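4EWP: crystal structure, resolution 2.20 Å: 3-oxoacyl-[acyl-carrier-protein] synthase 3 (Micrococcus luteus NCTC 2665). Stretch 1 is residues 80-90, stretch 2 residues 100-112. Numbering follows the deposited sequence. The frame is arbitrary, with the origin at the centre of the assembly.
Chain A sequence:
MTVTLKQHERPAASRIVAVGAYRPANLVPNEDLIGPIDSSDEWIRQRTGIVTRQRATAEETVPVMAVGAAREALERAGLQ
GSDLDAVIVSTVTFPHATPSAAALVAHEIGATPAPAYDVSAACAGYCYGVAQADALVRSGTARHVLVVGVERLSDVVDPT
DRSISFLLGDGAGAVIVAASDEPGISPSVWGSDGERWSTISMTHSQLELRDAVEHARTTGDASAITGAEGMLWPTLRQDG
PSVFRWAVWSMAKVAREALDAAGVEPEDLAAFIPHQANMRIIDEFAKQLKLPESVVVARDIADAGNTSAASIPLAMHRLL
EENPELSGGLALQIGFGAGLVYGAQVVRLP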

# COMPACT_ATOMS: atom_id res chain seq x y z
N GLN A 80 -22.91 -8.31 4.74
CA GLN A 80 -21.97 -9.42 4.54
C GLN A 80 -20.83 -9.10 3.60
O GLN A 80 -20.78 -8.00 3.01
CB GLN A 80 -22.68 -10.67 4.09
CG GLN A 80 -23.92 -10.39 3.33
CD GLN A 80 -24.83 -11.55 3.44
OE1 GLN A 80 -24.78 -12.28 4.43
NE2 GLN A 80 -25.66 -11.77 2.42
N GLY A 81 -19.90 -10.05 3.45
CA GLY A 81 -18.69 -9.79 2.69
C GLY A 81 -19.02 -9.23 1.32
O GLY A 81 -18.42 -8.25 0.87
N SER A 82 -20.01 -9.85 0.68
CA SER A 82 -20.37 -9.52 -0.69
C SER A 82 -20.93 -8.11 -0.85
O SER A 82 -21.05 -7.62 -1.97
CB SER A 82 -21.34 -10.55 -1.26
OG SER A 82 -22.38 -10.83 -0.34
N ASP A 83 -21.30 -7.48 0.25
CA ASP A 83 -21.74 -6.09 0.19
C ASP A 83 -20.57 -5.10 0.05
O ASP A 83 -20.79 -3.94 -0.29
CB ASP A 83 -22.59 -5.72 1.41
CG ASP A 83 -23.91 -6.48 1.45
OD1 ASP A 83 -24.60 -6.51 0.41
OD2 ASP A 83 -24.23 -7.06 2.51
N LEU A 84 -19.35 -5.56 0.29
CA LEU A 84 -18.19 -4.66 0.21
C LEU A 84 -17.75 -4.39 -1.24
O LEU A 84 -17.74 -5.29 -2.07
CB LEU A 84 -17.02 -5.21 1.02
CG LEU A 84 -17.23 -5.45 2.51
CD1 LEU A 84 -16.08 -6.29 3.05
CD2 LEU A 84 -17.41 -4.14 3.32
N ASP A 85 -17.36 -3.15 -1.54
CA ASP A 85 -16.96 -2.76 -2.88
C ASP A 85 -15.45 -2.53 -2.93
O ASP A 85 -14.91 -2.29 -4.01
CB ASP A 85 -17.65 -1.46 -3.31
CG ASP A 85 -19.15 -1.55 -3.22
OD1 ASP A 85 -19.70 -2.64 -3.45
OD2 ASP A 85 -19.77 -0.51 -2.91
N ALA A 86 -14.80 -2.56 -1.77
CA ALA A 86 -13.35 -2.38 -1.68
C ALA A 86 -12.83 -2.81 -0.32
O ALA A 86 -13.54 -2.71 0.69
CB ALA A 86 -12.96 -0.94 -1.95
N VAL A 87 -11.58 -3.28 -0.29
CA VAL A 87 -10.97 -3.78 0.93
C VAL A 87 -9.60 -3.14 1.03
O VAL A 87 -8.77 -3.35 0.16
CB VAL A 87 -10.78 -5.32 0.90
CG1 VAL A 87 -10.00 -5.79 2.11
CG2 VAL A 87 -12.12 -6.05 0.82
N ILE A 88 -9.38 -2.34 2.07
CA ILE A 88 -8.09 -1.67 2.25
C ILE A 88 -7.45 -2.18 3.52
O ILE A 88 -8.03 -2.08 4.61
CB ILE A 88 -8.23 -0.14 2.34
CG1 ILE A 88 -8.95 0.42 1.11
CG2 ILE A 88 -6.88 0.52 2.49
CD1 ILE A 88 -9.17 1.92 1.16
N VAL A 89 -6.26 -2.74 3.40
CA VAL A 89 -5.58 -3.27 4.56
C VAL A 89 -4.31 -2.47 4.81
O VAL A 89 -3.41 -2.40 3.97
CB VAL A 89 -5.23 -4.75 4.41
CG1 VAL A 89 -4.25 -5.16 5.50
CG2 VAL A 89 -6.50 -5.61 4.41
N SER A 90 -4.25 -1.83 5.97
CA SER A 90 -3.11 -1.01 6.28
C SER A 90 -2.20 -1.74 7.26
O SER A 90 -2.55 -1.92 8.41
CB SER A 90 -3.59 0.32 6.84
OG SER A 90 -2.51 0.99 7.43
N SER A 100 -0.76 -9.12 -1.83
CA SER A 100 -1.14 -8.42 -0.62
C SER A 100 -1.90 -9.31 0.36
O SER A 100 -2.39 -10.38 0.02
CB SER A 100 -2.01 -7.23 -0.97
OG SER A 100 -3.23 -7.69 -1.52
N ALA A 101 -2.01 -8.84 1.60
CA ALA A 101 -2.79 -9.50 2.62
C ALA A 101 -4.27 -9.26 2.32
O ALA A 101 -5.13 -10.11 2.56
CB ALA A 101 -2.44 -8.91 3.96
N ALA A 102 -4.55 -8.07 1.79
CA ALA A 102 -5.90 -7.64 1.51
C ALA A 102 -6.62 -8.65 0.63
O ALA A 102 -7.83 -8.88 0.79
CB ALA A 102 -5.89 -6.25 0.84
N ALA A 103 -5.89 -9.23 -0.31
CA ALA A 103 -6.49 -10.15 -1.27
C ALA A 103 -6.93 -11.42 -0.56
O ALA A 103 -7.98 -11.97 -0.88
CB ALA A 103 -5.53 -10.45 -2.43
N LEU A 104 -6.13 -11.87 0.40
CA LEU A 104 -6.53 -13.00 1.26
C LEU A 104 -7.74 -12.64 2.11
O LEU A 104 -8.69 -13.41 2.21
CB LEU A 104 -5.40 -13.45 2.19
CG LEU A 104 -4.26 -14.30 1.62
CD1 LEU A 104 -3.16 -14.47 2.66
CD2 LEU A 104 -4.78 -15.66 1.16
N VAL A 105 -7.70 -11.46 2.73
CA VAL A 105 -8.79 -11.03 3.59
C VAL A 105 -10.10 -10.97 2.80
O VAL A 105 -11.12 -11.52 3.23
CB VAL A 105 -8.50 -9.65 4.25
CG1 VAL A 105 -9.71 -9.14 5.06
CG2 VAL A 105 -7.24 -9.73 5.13
N ALA A 106 -10.04 -10.34 1.63
CA ALA A 106 -11.22 -10.18 0.78
C ALA A 106 -11.84 -11.53 0.50
O ALA A 106 -13.06 -11.70 0.57
CB ALA A 106 -10.86 -9.50 -0.53
N HIS A 107 -10.98 -12.51 0.20
CA HIS A 107 -11.44 -13.85 -0.12
C HIS A 107 -12.06 -14.54 1.08
O HIS A 107 -13.14 -15.10 0.98
CB HIS A 107 -10.31 -14.73 -0.67
CG HIS A 107 -10.70 -16.17 -0.77
ND1 HIS A 107 -11.75 -16.60 -1.55
CD2 HIS A 107 -10.20 -17.27 -0.17
CE1 HIS A 107 -11.88 -17.91 -1.43
NE2 HIS A 107 -10.95 -18.34 -0.60
N GLU A 108 -11.37 -14.48 2.22
CA GLU A 108 -11.80 -15.18 3.43
C GLU A 108 -13.16 -14.69 3.90
O GLU A 108 -13.97 -15.48 4.39
CB GLU A 108 -10.79 -15.00 4.57
CG GLU A 108 -9.33 -15.24 4.21
CD GLU A 108 -9.00 -16.71 4.07
OE1 GLU A 108 -9.93 -17.54 4.12
OE2 GLU A 108 -7.79 -17.03 3.92
N ILE A 109 -13.41 -13.39 3.76
CA ILE A 109 -14.65 -12.83 4.29
C ILE A 109 -15.75 -12.81 3.25
O ILE A 109 -16.83 -12.29 3.52
CB ILE A 109 -14.47 -11.41 4.86
CG1 ILE A 109 -14.17 -10.40 3.75
CG2 ILE A 109 -13.42 -11.40 5.97
CD1 ILE A 109 -13.84 -9.00 4.26
N GLY A 110 -15.49 -13.37 2.08
CA GLY A 110 -16.54 -13.46 1.07
C GLY A 110 -16.79 -12.18 0.28
O GLY A 110 -17.88 -12.01 -0.28
N ALA A 111 -15.79 -11.31 0.22
CA ALA A 111 -15.87 -10.05 -0.53
C ALA A 111 -15.50 -10.14 -2.02
O ALA A 111 -15.68 -9.17 -2.77
CB ALA A 111 -15.01 -8.98 0.13
N THR A 112 -14.95 -11.28 -2.45
CA THR A 112 -14.65 -11.46 -3.86
C THR A 112 -15.89 -11.11 -4.67
O THR A 112 -16.99 -11.52 -4.31
CB THR A 112 -14.20 -12.90 -4.17
OG1 THR A 112 -13.09 -13.23 -3.34
CG2 THR A 112 -13.78 -13.06 -5.65
O HOH W 1 -18.01 -8.06 -3.17

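No direct hydrogen bond links the two stretches, which bury 435 Å² between them; apolar packing and two CA-H...O contacts join them directly, and one water bridges their backbones. Gln80 makes no contact across, but its N donates to Asp83 OD2 (2.9 Å, 178°), tying down the 3-10 segment 81-83.

Gly81 is the tightest point, its CA 4.3 Å from Ala111 CA. Gly81 CA lies 3.2 Å from Ile109 O (150° at H), and Ala111 CA returns a similar contact to Gly81 O at 3.4 Å (138°). An ideal CB on Gly81 would fall 1.9 Å from Ile109 O, so only glycine fits this approach. Its partner loop is a Schellman motif: Gly110 has positive phi (80°), and Ala111 N bonds back to Ala106 O at 2.8 Å. Ser82 N sits 3.2 Å from Gly110 O, but the angle is too poor for a hydrogen bond.

Leu84 turns its CA-to-CB bond toward stretch 2, and its CD1 meets Ile109 CD1 at 3.7 Å and Ala111 CB at 4.1 Å. Its backbone contributes too: water 1 lies 3.0 Å from Leu84 O and 2.6 Å from Ala111 O, within hydrogen-bonding geometry to both.

Along the strand, the alternation is plain. Ala86 and Ile88 point away and make no contact; Val87 and Val89 point toward the helix, both with chi1 t. Val87 CG2 reaches Ala106 CB (3.9 Å) and Ala111 CB (4.2 Å), while its CG1 lies 4.3 Å from Ala102 CB. Val89 CG2 packs on Ala102 CB (3.7 Å) and Val105 CG2 (4.2 Å). The small Ala102 suits the close pairing there, with its CA 5.3 Å from Val89 CA, and the strand and helix axes approach to 7.9 Å at 133°. All these valines and alanines are buried, as befits side chains with no polar group to satisfy.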